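Local coordinates for protein Vng1086c (Halobacterium sp., PDB 2GF4) that is of unknown function but binds a calcium ion and belongs to the uncharacterised protein family UPF0058, at residues 9-17 against 31-41. Sequence-based numbering, arbitrary orientation.
Sequences LHEQMVNIK and FAAYEELDVEP. With CA (calcium ion), chain C.
A short helix with its calcium-binding exit loop packs against helix 3-21, and His10 and Tyr34 meet across this contact. His10 NE2 and Tyr34 OH form a hydrogen bond of 2.8 Å, with the two rings rim to rim and their planes at 89°. The imidazole is fixed at both nitrogens, since ND1 is bonded to His51 of helix 48-71. Pro41 lies over one imidazole face, its CG 3.8 Å from the centroid of the His10 ring, a CH-pi contact. Val14 CG2 fills the angle between Pro41 CG (3.7 Å) and Tyr34 OH. One helical turn on, Lys17 CD sits 3.6 Å from the centroid of the Phe31 ring, over its face; bends at chi3 (86°) and chi4 (60°) then turn NZ to a weak salt bridge with Glu35 OE2, 3.5 Å away. A serine in place of Phe31 would probably strip the Lys17 methylenes of their aromatic support and leave the amine freer to swing from Glu35. Glu35 OE1 accepts from two calcium-bound waters, so this carboxylate links the interface to the second shell. Asp38 OD1 and Glu40 OE2 bind calcium directly, together with three waters, in a loop calcium site at the C-terminal end of helix 32-37.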
loop_
_atom_site.group_PDB
_atom_site.type_symbol
_atom_site.label_atom_id
_atom_site.label_comp_id
_atom_site.label_asym_id
_atom_site.label_seq_id
_atom_site.Cartn_x
_atom_site.Cartn_y
_atom_site.Cartn_z
ATOM N N LEU A 9 -10.384 10.412 14.133
ATOM C CA LEU A 9 -9.290 9.587 13.618
ATOM C C LEU A 9 -8.419 10.476 12.735
ATOM O O LEU A 9 -7.192 10.443 12.859
ATOM C CB LEU A 9 -9.873 8.427 12.816
ATOM C CG LEU A 9 -8.868 7.418 12.250
ATOM C CD1 LEU A 9 -8.130 6.775 13.362
ATOM C CD2 LEU A 9 -9.579 6.380 11.467
ATOM N N HIS A 10 -9.029 11.239 11.834
ATOM C CA HIS A 10 -8.280 12.146 10.980
ATOM C C HIS A 10 -7.460 13.136 11.868
ATOM O O HIS A 10 -6.269 13.314 11.603
ATOM C CB HIS A 10 -9.267 12.864 10.078
ATOM C CG HIS A 10 -8.637 13.646 8.969
ATOM N ND1 HIS A 10 -9.373 14.343 8.037
ATOM C CD2 HIS A 10 -7.338 13.871 8.663
ATOM C CE1 HIS A 10 -8.555 14.966 7.218
ATOM N NE2 HIS A 10 -7.318 14.694 7.571
ATOM N N GLU A 11 -8.053 13.722 12.924
ATOM C CA GLU A 11 -7.328 14.667 13.801
ATOM C C GLU A 11 -6.086 14.016 14.366
ATOM O O GLU A 11 -5.017 14.628 14.334
ATOM C CB GLU A 11 -8.220 15.108 14.964
ATOM C CG GLU A 11 -7.989 16.545 15.438
ATOM C CD GLU A 11 -9.315 17.264 15.668
ATOM O OE1 GLU A 11 -9.522 18.378 15.133
ATOM O OE2 GLU A 11 -10.166 16.695 16.392
ATOM N N GLN A 12 -6.211 12.793 14.885
ATOM C CA GLN A 12 -5.051 12.128 15.458
ATOM C C GLN A 12 -4.000 11.755 14.405
ATOM O O GLN A 12 -2.804 11.863 14.693
ATOM C CB GLN A 12 -5.497 10.898 16.252
ATOM C CG GLN A 12 -6.212 11.246 17.566
ATOM C CD GLN A 12 -5.417 12.183 18.465
ATOM O OE1 GLN A 12 -4.193 12.126 18.532
ATOM N NE2 GLN A 12 -6.134 13.016 19.190
HETATM N N MSE A 13 -4.407 11.329 13.209
HETATM C CA MSE A 13 -3.424 10.993 12.180
HETATM C C MSE A 13 -2.680 12.254 11.790
HETATM O O MSE A 13 -1.536 12.161 11.325
HETATM C CB MSE A 13 -4.114 10.398 10.967
HETATM C CG MSE A 13 -4.460 8.922 11.224
HETATM SE SE MSE A 13 -2.795 7.795 11.589
HETATM C CE MSE A 13 -1.780 7.844 9.788
ATOM N N VAL A 14 -3.300 13.423 11.939
ATOM C CA VAL A 14 -2.582 14.643 11.606
ATOM C C VAL A 14 -1.595 14.883 12.752
ATOM O O VAL A 14 -0.485 15.390 12.503
ATOM C CB VAL A 14 -3.556 15.766 11.387
ATOM C CG1 VAL A 14 -2.844 17.057 11.427
ATOM C CG2 VAL A 14 -4.158 15.579 10.016
ATOM N N ASN A 15 -1.964 14.529 13.991
ATOM C CA ASN A 15 -0.988 14.639 15.083
ATOM C C ASN A 15 0.190 13.700 14.743
ATOM O O ASN A 15 1.328 14.089 14.981
ATOM C CB ASN A 15 -1.604 14.236 16.409
ATOM C CG ASN A 15 -2.547 15.294 16.944
ATOM O OD1 ASN A 15 -3.258 15.076 17.905
ATOM N ND2 ASN A 15 -2.546 16.469 16.297
ATOM N N ILE A 16 -0.039 12.493 14.198
ATOM C CA ILE A 16 1.073 11.591 13.849
ATOM C C ILE A 16 1.965 12.296 12.800
ATOM O O ILE A 16 3.190 12.358 12.967
ATOM C CB ILE A 16 0.512 10.267 13.274
ATOM C CG1 ILE A 16 -0.237 9.484 14.357
ATOM C CG2 ILE A 16 1.618 9.444 12.751
ATOM C CD1 ILE A 16 0.610 8.869 15.316
ATOM N N LYS A 17 1.361 12.814 11.726
ATOM C CA LYS A 17 2.094 13.518 10.685
ATOM C C LYS A 17 2.973 14.618 11.242
ATOM O O LYS A 17 4.132 14.717 10.848
ATOM C CB LYS A 17 1.125 14.158 9.727
ATOM C CG LYS A 17 1.870 15.032 8.789
ATOM C CD LYS A 17 1.172 15.124 7.516
ATOM C CE LYS A 17 0.173 16.182 7.607
ATOM N NZ LYS A 17 0.787 17.474 7.912
ATOM N N PHE A 31 4.159 13.446 2.870
ATOM C CA PHE A 31 2.719 13.496 2.798
ATOM C C PHE A 31 2.221 14.349 1.675
ATOM O O PHE A 31 1.116 14.887 1.767
ATOM C CB PHE A 31 2.182 13.974 4.135
ATOM C CG PHE A 31 2.570 13.082 5.260
ATOM C CD1 PHE A 31 3.714 13.317 5.992
ATOM C CD2 PHE A 31 1.793 11.989 5.581
ATOM C CE1 PHE A 31 4.064 12.483 7.009
ATOM C CE2 PHE A 31 2.155 11.163 6.599
ATOM C CZ PHE A 31 3.284 11.412 7.311
ATOM N N ALA A 32 2.959 14.438 0.597
ATOM C CA ALA A 32 2.479 15.308 -0.451
ATOM C C ALA A 32 1.190 14.898 -1.106
ATOM O O ALA A 32 0.474 15.774 -1.588
ATOM C CB ALA A 32 3.511 15.495 -1.435
ATOM N N ALA A 33 0.858 13.614 -1.123
ATOM C CA ALA A 33 -0.425 13.253 -1.701
ATOM C C ALA A 33 -1.571 13.672 -0.773
ATOM O O ALA A 33 -2.615 14.092 -1.276
ATOM C CB ALA A 33 -0.475 11.843 -1.905
ATOM N N TYR A 34 -1.419 13.533 0.548
ATOM C CA TYR A 34 -2.482 13.967 1.445
ATOM C C TYR A 34 -2.709 15.468 1.237
ATOM O O TYR A 34 -3.859 15.877 1.180
ATOM C CB TYR A 34 -2.086 13.706 2.892
ATOM C CG TYR A 34 -2.934 14.423 3.899
ATOM C CD1 TYR A 34 -4.177 13.927 4.274
ATOM C CD2 TYR A 34 -2.464 15.573 4.515
ATOM C CE1 TYR A 34 -4.910 14.552 5.230
ATOM C CE2 TYR A 34 -3.196 16.204 5.463
ATOM C CZ TYR A 34 -4.408 15.680 5.812
ATOM O OH TYR A 34 -5.162 16.315 6.748
ATOM N N GLU A 35 -1.660 16.283 1.104
ATOM C CA GLU A 35 -1.877 17.721 0.929
ATOM C C GLU A 35 -2.587 18.048 -0.384
ATOM O O GLU A 35 -3.308 19.038 -0.443
ATOM C CB GLU A 35 -0.546 18.451 1.032
ATOM C CG GLU A 35 0.230 18.124 2.310
ATOM C CD GLU A 35 -0.299 18.846 3.521
ATOM O OE1 GLU A 35 -1.095 19.788 3.341
ATOM O OE2 GLU A 35 0.073 18.516 4.671
ATOM N N GLU A 36 -2.398 17.247 -1.430
ATOM C CA GLU A 36 -3.106 17.501 -2.682
ATOM C C GLU A 36 -4.598 17.333 -2.472
ATOM O O GLU A 36 -5.378 18.013 -3.120
ATOM C CB GLU A 36 -2.697 16.509 -3.751
ATOM C CG GLU A 36 -1.277 16.667 -4.180
ATOM C CD GLU A 36 -0.892 15.675 -5.252
ATOM O OE1 GLU A 36 -1.788 15.041 -5.862
ATOM O OE2 GLU A 36 0.317 15.529 -5.512
ATOM N N LEU A 37 -5.014 16.418 -1.609
ATOM C CA LEU A 37 -6.437 16.227 -1.403
ATOM C C LEU A 37 -7.107 17.465 -0.792
ATOM O O LEU A 37 -8.265 17.743 -1.087
ATOM C CB LEU A 37 -6.634 15.019 -0.485
ATOM C CG LEU A 37 -8.061 14.764 0.010
ATOM C CD1 LEU A 37 -8.884 14.440 -1.160
ATOM C CD2 LEU A 37 -8.121 13.642 0.984
ATOM N N ASP A 38 -6.359 18.214 0.016
ATOM C CA ASP A 38 -6.875 19.373 0.727
ATOM C C ASP A 38 -8.127 19.057 1.510
ATOM O O ASP A 38 -9.131 19.771 1.416
ATOM C CB ASP A 38 -7.078 20.622 -0.159
ATOM C CG ASP A 38 -7.334 21.891 0.684
ATOM O OD1 ASP A 38 -6.792 22.007 1.798
ATOM O OD2 ASP A 38 -8.062 22.817 0.272
ATOM N N VAL A 39 -8.089 17.957 2.256
ATOM C CA VAL A 39 -9.207 17.611 3.133
ATOM C C VAL A 39 -8.561 17.559 4.509
ATOM O O VAL A 39 -7.675 16.725 4.773
ATOM C CB VAL A 39 -9.824 16.276 2.811
ATOM C CG1 VAL A 39 -10.783 15.898 3.899
ATOM C CG2 VAL A 39 -10.585 16.405 1.533
ATOM N N GLU A 40 -9.029 18.405 5.404
ATOM C CA GLU A 40 -8.399 18.484 6.698
ATOM C C GLU A 40 -9.352 18.221 7.849
ATOM O O GLU A 40 -10.573 18.250 7.710
ATOM C CB GLU A 40 -7.699 19.846 6.770
ATOM C CG GLU A 40 -6.763 20.084 5.556
ATOM C CD GLU A 40 -6.059 21.407 5.623
ATOM O OE1 GLU A 40 -6.012 22.027 6.707
ATOM O OE2 GLU A 40 -5.513 21.853 4.604
ATOM N N PRO A 41 -8.805 17.943 9.004
ATOM C CA PRO A 41 -9.658 17.675 10.154
ATOM C C PRO A 41 -10.681 18.737 10.477
ATOM O O PRO A 41 -11.790 18.404 10.921
ATOM C CB PRO A 41 -8.665 17.480 11.277
ATOM C CG PRO A 41 -7.474 17.100 10.604
ATOM C CD PRO A 41 -7.387 17.843 9.359
HETATM CA CA CA C . -4.454 21.972 2.544
HETATM O O HOH W 1 -3.775 21.382 0.190
HETATM O O HOH W 2 -4.097 19.520 3.051
HETATM O O HOH W 3 -1.944 22.179 3.328
#